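Local coordinates for shikimate dehydrogenase (NADP(+)) (Thermotoga maritima, PDB 3U62), which probably catalyses the reversible NADPH-linked reduction of 3-dehydroshikimate to shikimate, a step in making chorismate for the aromatic amino acids, at residues Lys133-Thr141 / Val152-Val163. Residues are numbered along the deposited sequence; the frame is centred on the assembly and turned at random.
With SO4 (sulfate ion), chain E; SO4 (sulfate ion), chain D.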
ATOM      1  N   LYS A 133       5.906  16.441   9.261  1.00 11.39           N
ATOM      2  CA  LYS A 133       6.181  17.637   8.468  1.00 13.36           C
ATOM      3  C   LYS A 133       7.314  17.454   7.459  1.00 13.54           C
ATOM      4  O   LYS A 133       7.193  17.860   6.302  1.00 14.75           O
ATOM      5  CB  LYS A 133       6.500  18.820   9.386  1.00 16.31           C
ATOM      6  CG  LYS A 133       5.317  19.340  10.196  1.00 21.11           C
ATOM      7  CD  LYS A 133       5.740  20.469  11.130  1.00 30.49           C
ATOM      8  CE  LYS A 133       6.026  21.756  10.365  1.00 31.38           C
ATOM      9  NZ  LYS A 133       6.905  22.676  11.132  1.00 36.68           N
ATOM     10  N   ASP A 134       8.408  16.843   7.907  1.00 11.08           N
ATOM     11  CA  ASP A 134       9.621  16.743   7.104  1.00 11.62           C
ATOM     12  C   ASP A 134       9.658  15.419   6.345  1.00 10.16           C
ATOM     13  O   ASP A 134      10.124  14.401   6.867  1.00 10.54           O
ATOM     14  CB  ASP A 134      10.852  16.893   8.004  1.00 12.87           C
ATOM     15  CG  ASP A 134      12.047  17.493   7.282  1.00 18.17           C
ATOM     16  OD1 ASP A 134      11.961  17.749   6.060  1.00 20.36           O
ATOM     17  OD2 ASP A 134      13.083  17.711   7.944  1.00 21.14           O
ATOM     18  N   ILE A 135       9.153  15.443   5.113  1.00  8.36           N
ATOM     19  CA  ILE A 135       9.060  14.243   4.285  1.00  8.47           C
ATOM     20  C   ILE A 135       9.906  14.392   3.024  1.00  8.64           C
ATOM     21  O   ILE A 135       9.744  15.348   2.259  1.00 10.07           O
ATOM     22  CB  ILE A 135       7.589  13.904   3.913  1.00  8.77           C
ATOM     23  CG1 ILE A 135       6.731  13.767   5.177  1.00  9.17           C
ATOM     24  CG2 ILE A 135       7.522  12.616   3.083  1.00  9.93           C
ATOM     25  CD1 ILE A 135       5.232  13.877   4.942  1.00 10.73           C
ATOM     26  N   TRP A 136      10.814  13.439   2.826  1.00  8.74           N
ATOM     27  CA  TRP A 136      11.701  13.425   1.672  1.00  8.08           C
ATOM     28  C   TRP A 136      11.392  12.222   0.796  1.00  7.63           C
ATOM     29  O   TRP A 136      11.565  11.074   1.214  1.00  9.04           O
ATOM     30  CB  TRP A 136      13.168  13.377   2.109  1.00  9.27           C
ATOM     31  CG  TRP A 136      13.592  14.471   3.051  1.00  9.03           C
ATOM     32  CD1 TRP A 136      13.010  15.701   3.205  1.00 11.24           C
ATOM     33  CD2 TRP A 136      14.714  14.448   3.942  1.00  9.17           C
ATOM     34  NE1 TRP A 136      13.686  16.431   4.150  1.00 12.03           N
ATOM     35  CE2 TRP A 136      14.738  15.690   4.617  1.00 10.56           C
ATOM     36  CE3 TRP A 136      15.698  13.494   4.242  1.00 11.11           C
ATOM     37  CZ2 TRP A 136      15.710  16.005   5.572  1.00 11.33           C
ATOM     38  CZ3 TRP A 136      16.664  13.808   5.194  1.00 12.72           C
ATOM     39  CH2 TRP A 136      16.662  15.055   5.846  1.00 12.10           C
ATOM     40  N   VAL A 137      10.926  12.491  -0.417  1.00  7.29           N
ATOM     41  CA  VAL A 137      10.631  11.440  -1.380  1.00  6.81           C
ATOM     42  C   VAL A 137      11.872  11.154  -2.219  1.00  7.93           C
ATOM     43  O   VAL A 137      12.512  12.073  -2.732  1.00  9.51           O
ATOM     44  CB  VAL A 137       9.432  11.816  -2.287  1.00  7.98           C
ATOM     45  CG1 VAL A 137       9.230  10.785  -3.394  1.00 10.39           C
ATOM     46  CG2 VAL A 137       8.164  11.959  -1.462  1.00 10.89           C
ATOM     47  N   VAL A 138      12.214   9.874  -2.332  1.00  7.32           N
ATOM     48  CA  VAL A 138      13.304   9.427  -3.189  1.00  7.95           C
ATOM     49  C   VAL A 138      12.712   8.465  -4.210  1.00  8.35           C
ATOM     50  O   VAL A 138      12.239   7.386  -3.848  1.00  8.88           O
ATOM     51  CB  VAL A 138      14.423   8.731  -2.375  1.00  9.32           C
ATOM     52  CG1 VAL A 138      15.551   8.275  -3.283  1.00 11.18           C
ATOM     53  CG2 VAL A 138      14.959   9.661  -1.299  1.00 10.73           C
ATOM     54  N   ASN A 139      12.716   8.859  -5.480  1.00  9.14           N
ATOM     55  CA  ASN A 139      12.088   8.036  -6.512  1.00  9.13           C
ATOM     56  C   ASN A 139      12.899   7.896  -7.804  1.00  9.50           C
ATOM     57  O   ASN A 139      13.962   8.504  -7.957  1.00 10.90           O
ATOM     58  CB  ASN A 139      10.656   8.512  -6.793  1.00 10.03           C
ATOM     59  CG  ASN A 139      10.599   9.676  -7.764  1.00 11.20           C
ATOM     60  OD1 ASN A 139      11.255  10.702  -7.572  1.00 13.50           O
ATOM     61  ND2 ASN A 139       9.803   9.523  -8.817  1.00 10.06           N
ATOM     62  N   ARG A 140      12.373   7.093  -8.725  1.00 10.14           N
ATOM     63  CA  ARG A 140      13.106   6.689  -9.919  1.00 11.67           C
ATOM     64  C   ARG A 140      12.670   7.414 -11.189  1.00 13.37           C
ATOM     65  O   ARG A 140      13.517   7.790 -12.006  1.00 15.75           O
ATOM     66  CB  ARG A 140      12.991   5.174 -10.122  1.00 12.79           C
ATOM     67  CG  ARG A 140      13.646   4.345  -9.019  1.00 14.60           C
ATOM     68  CD  ARG A 140      13.133   2.909  -9.010  1.00 13.60           C
ATOM     69  NE  ARG A 140      11.704   2.837  -8.697  1.00 15.53           N
ATOM     70  CZ  ARG A 140      10.987   1.714  -8.679  1.00 15.09           C
ATOM     71  NH1 ARG A 140      11.553   0.547  -8.956  1.00 18.55           N
ATOM     72  NH2 ARG A 140       9.694   1.762  -8.383  1.00 15.75           N
ATOM     73  N   THR A 141      11.364   7.625 -11.353  1.00 13.84           N
ATOM     74  CA  THR A 141      10.829   8.137 -12.618  1.00 15.42           C
ATOM     75  C   THR A 141      10.414   9.604 -12.552  1.00 16.57           C
ATOM     76  O   THR A 141       9.842  10.057 -11.553  1.00 15.21           O
ATOM     77  CB  THR A 141       9.630   7.294 -13.125  1.00 17.33           C
ATOM     78  OG1 THR A 141       8.511   7.461 -12.245  1.00 20.29           O
ATOM     79  CG2 THR A 141       9.986   5.815 -13.194  1.00 19.24           C
ATOM     80  N   VAL A 152       6.494  17.995  -0.078  1.00 10.81           N
ATOM     81  CA  VAL A 152       7.634  17.118   0.159  1.00 11.24           C
ATOM     82  C   VAL A 152       8.860  17.636  -0.590  1.00 11.64           C
ATOM     83  O   VAL A 152       8.736  18.459  -1.500  1.00 12.69           O
ATOM     84  CB  VAL A 152       7.333  15.655  -0.289  1.00 11.09           C
ATOM     85  CG1 VAL A 152       6.193  15.055   0.529  1.00 11.22           C
ATOM     86  CG2 VAL A 152       7.019  15.586  -1.788  1.00 12.52           C
ATOM     87  N   LYS A 153      10.040  17.163  -0.197  1.00 11.42           N
ATOM     88  CA  LYS A 153      11.241  17.359  -1.001  1.00 11.94           C
ATOM     89  C   LYS A 153      11.450  16.104  -1.838  1.00 12.09           C
ATOM     90  O   LYS A 153      11.122  14.999  -1.397  1.00 13.37           O
ATOM     91  CB  LYS A 153      12.456  17.643  -0.118  1.00 14.32           C
ATOM     92  CG  LYS A 153      12.377  18.978   0.610  1.00 17.46           C
ATOM     93  CD  LYS A 153      13.649  19.283   1.373  1.00 23.47           C
ATOM     94  CE  LYS A 153      13.561  20.639   2.062  1.00 27.13           C
ATOM     95  NZ  LYS A 153      14.834  21.011   2.740  1.00 30.47           N
ATOM     96  N   ILE A 154      11.979  16.273  -3.046  1.00 11.74           N
ATOM     97  CA  ILE A 154      12.119  15.154  -3.979  1.00 11.25           C
ATOM     98  C   ILE A 154      13.574  14.959  -4.410  1.00 11.19           C
ATOM     99  O   ILE A 154      14.248  15.906  -4.821  1.00 12.98           O
ATOM    100  CB  ILE A 154      11.180  15.310  -5.210  1.00 12.25           C
ATOM    101  CG1 ILE A 154       9.721  15.470  -4.756  1.00 15.02           C
ATOM    102  CG2 ILE A 154      11.299  14.095  -6.143  1.00 14.66           C
ATOM    103  CD1 ILE A 154       8.789  16.058  -5.804  1.00 21.47           C
ATOM    104  N   PHE A 155      14.038  13.715  -4.300  1.00 11.58           N
ATOM    105  CA  PHE A 155      15.411  13.337  -4.622  1.00 11.40           C
ATOM    106  C   PHE A 155      15.419  12.125  -5.550  1.00 11.54           C
ATOM    107  O   PHE A 155      14.439  11.379  -5.613  1.00 11.36           O
ATOM    108  CB  PHE A 155      16.186  13.009  -3.340  1.00 12.84           C
ATOM    109  CG  PHE A 155      16.194  14.122  -2.329  1.00 13.33           C
ATOM    110  CD1 PHE A 155      15.285  14.128  -1.275  1.00 14.60           C
ATOM    111  CD2 PHE A 155      17.110  15.165  -2.431  1.00 16.17           C
ATOM    112  CE1 PHE A 155      15.287  15.157  -0.337  1.00 15.00           C
ATOM    113  CE2 PHE A 155      17.120  16.199  -1.499  1.00 18.12           C
ATOM    114  CZ  PHE A 155      16.207  16.194  -0.448  1.00 17.59           C
ATOM    115  N   SER A 156      16.521  11.936  -6.272  1.00 12.80           N
ATOM    116  CA  SER A 156      16.690  10.762  -7.128  1.00 12.14           C
ATOM    117  C   SER A 156      17.290   9.599  -6.336  1.00 13.43           C
ATOM    118  O   SER A 156      17.855   9.803  -5.258  1.00 11.94           O
ATOM    119  CB  SER A 156      17.543  11.103  -8.351  1.00 14.61           C
ATOM    120  OG  SER A 156      18.710  11.820  -7.981  1.00 18.03           O
ATOM    121  N   LEU A 157      17.171   8.385  -6.875  1.00 13.90           N
ATOM    122  CA  LEU A 157      17.561   7.168  -6.154  1.00 14.23           C
ATOM    123  C   LEU A 157      19.055   7.083  -5.825  1.00 14.79           C
ATOM    124  O   LEU A 157      19.439   6.408  -4.860  1.00 13.85           O
ATOM    125  CB  LEU A 157      17.102   5.913  -6.910  1.00 15.20           C
ATOM    126  CG  LEU A 157      16.991   4.602  -6.122  1.00 16.14           C
ATOM    127  CD1 LEU A 157      15.794   4.602  -5.176  1.00 18.83           C
ATOM    128  CD2 LEU A 157      16.930   3.409  -7.065  1.00 17.32           C
ATOM    129  N   ASP A 158      19.890   7.763  -6.612  1.00 15.68           N
ATOM    130  CA  ASP A 158      21.330   7.824  -6.321  1.00 16.14           C
ATOM    131  C   ASP A 158      21.624   8.611  -5.040  1.00 16.12           C
ATOM    132  O   ASP A 158      22.706   8.485  -4.462  1.00 14.85           O
ATOM    133  CB  ASP A 158      22.098   8.430  -7.497  1.00 18.69           C
ATOM    134  CG  ASP A 158      21.588   9.804  -7.883  1.00 21.20           C
ATOM    135  OD1 ASP A 158      20.459   9.889  -8.405  1.00 22.86           O
ATOM    136  OD2 ASP A 158      22.320  10.793  -7.673  1.00 25.00           O
ATOM    137  N   GLN A 159      20.655   9.415  -4.605  1.00 12.08           N
ATOM    138  CA  GLN A 159      20.797  10.220  -3.395  1.00 11.84           C
ATOM    139  C   GLN A 159      20.262   9.505  -2.154  1.00  9.90           C
ATOM    140  O   GLN A 159      20.389  10.023  -1.041  1.00 11.15           O
ATOM    141  CB  GLN A 159      20.088  11.569  -3.562  1.00 12.35           C
ATOM    142  CG  GLN A 159      20.629  12.428  -4.694  1.00 17.04           C
ATOM    143  CD  GLN A 159      19.851  13.717  -4.863  1.00 16.38           C
ATOM    144  OE1 GLN A 159      18.720  13.717  -5.350  1.00 16.87           O
ATOM    145  NE2 GLN A 159      20.462  14.829  -4.472  1.00 18.05           N
ATOM    146  N   LEU A 160      19.677   8.320  -2.344  1.00 10.06           N
ATOM    147  CA  LEU A 160      19.030   7.585  -1.250  1.00 10.11           C
ATOM    148  C   LEU A 160      19.942   7.380  -0.043  1.00 10.19           C
ATOM    149  O   LEU A 160      19.554   7.668   1.090  1.00 11.17           O
ATOM    150  CB  LEU A 160      18.471   6.236  -1.728  1.00  9.87           C
ATOM    151  CG  LEU A 160      17.722   5.395  -0.683  1.00  9.80           C
ATOM    152  CD1 LEU A 160      16.441   6.098  -0.233  1.00  9.62           C
ATOM    153  CD2 LEU A 160      17.394   4.019  -1.239  1.00 10.30           C
ATOM    154  N   ASP A 161      21.150   6.889  -0.299  1.00 10.74           N
ATOM    155  CA  ASP A 161      22.113   6.596   0.755  1.00 10.59           C
ATOM    156  C   ASP A 161      22.434   7.823   1.617  1.00 10.36           C
ATOM    157  O   ASP A 161      22.440   7.734   2.848  1.00 10.70           O
ATOM    158  CB  ASP A 161      23.386   6.004   0.144  1.00 10.22           C
ATOM    159  CG  ASP A 161      24.329   5.434   1.185  1.00 12.37           C
ATOM    160  OD1 ASP A 161      25.552   5.434   0.934  1.00 16.85           O
ATOM    161  OD2 ASP A 161      23.856   4.985   2.256  1.00 11.97           O
ATOM    162  N   GLU A 162      22.687   8.959   0.966  1.00 11.06           N
ATOM    163  CA  GLU A 162      22.992  10.211   1.666  1.00 13.92           C
ATOM    164  C   GLU A 162      21.802  10.747   2.451  1.00 12.70           C
ATOM    165  O   GLU A 162      21.968  11.227   3.578  1.00 13.23           O
ATOM    166  CB  GLU A 162      23.436  11.294   0.685  1.00 17.60           C
ATOM    167  CG  GLU A 162      24.748  11.045  -0.021  1.00 26.98           C
ATOM    168  CD  GLU A 162      24.840  11.846  -1.313  1.00 27.89           C
ATOM    169  OE1 GLU A 162      24.663  13.094  -1.285  1.00 34.27           O
ATOM    170  OE2 GLU A 162      25.094  11.227  -2.367  1.00 31.91           O
ATOM    171  N   VAL A 163      20.611  10.684   1.855  1.00 10.81           N
ATOM    172  CA  VAL A 163      19.425  11.271   2.486  1.00 11.99           C
ATOM    173  C   VAL A 163      18.934  10.460   3.690  1.00 11.19           C
ATOM    174  O   VAL A 163      18.463  11.037   4.675  1.00 11.54           O
ATOM    175  CB  VAL A 163      18.258  11.553   1.484  1.00 15.26           C
ATOM    176  CG1 VAL A 163      18.695  12.543   0.404  1.00 15.67           C
ATOM    177  CG2 VAL A 163      17.726  10.269   0.867  1.00 16.82           C
TER
HETATM  178  S   SO4 E 503       9.099   5.462  -8.768  1.00 11.97           S
HETATM  179  O1  SO4 E 503       9.073   4.417  -9.787  1.00 17.79           O
HETATM  180  O2  SO4 E 503       9.153   6.773  -9.416  1.00 17.66           O
HETATM  181  O3  SO4 E 503      10.281   5.294  -7.928  1.00 12.01           O
HETATM  182  O4  SO4 E 503       7.899   5.370  -7.940  1.00 17.78           O
HETATM  183  S   SO4 D 502       6.310  -0.307  -8.278  1.00 18.25           S
HETATM  184  O1  SO4 D 502       6.133  -1.037  -9.532  1.00 24.13           O
HETATM  185  O2  SO4 D 502       5.858   1.075  -8.442  1.00 22.06           O
HETATM  186  O3  SO4 D 502       7.723  -0.313  -7.906  1.00 19.61           O
HETATM  187  O4  SO4 D 502       5.525  -0.946  -7.227  1.00 21.69           O
HETATM  188  O   HOH W   1      16.276   8.065  -9.401  1.00 25.17           O
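Phe155 turns its ring edge toward the face of the five-membered ring of Trp136, a T-shaped pair with centroids 5.7 Å apart and planes at 77°. On one face of Phe155, Val163 CG1 sits over the ring centre; at the Trp136 edge, CZ3 meets Val163 O in plane at 3.3 Å. Two sulfates, probably from the crystallisation liquor, lie at the edge of the Arg140 guanidinium, near its plane: NE points almost straight at O3 of the first (2.9 Å, 176°), and NH2 bonds O3 of the second. Lys153 runs alongside the indole, its extended chain laying CD 4.0 Å from NE1. Replacing Trp136 with an alanine would probably leave the Phe155 edge and the Lys153 methylenes without their aromatic partner. Beneath, strands 135-139 and 153-156 pair in parallel, with Val137 gripped at both ends: its N donates to Lys153 O and its O accepts from Phe155 N, each at 2.7 Å. Val138 CG1, anti to the backbone N (chi1 -180°), lies against Leu157 and Leu160; CG2 also touches Leu160 and meets Val163 CG2 at 3.6 Å. From Asn139 on, the chain wraps the first sulfate: Asn139 ND2, Thr141 N and Thr141 OG1 all bond O2. In this edge beta-alpha-beta unit of the Rossmann-type domain, the face of Trp136 and Val138 packs against helix 160-165; the anion-binding end, within the predicted NADP(+) site, is consistent with a place for cofactor phosphate.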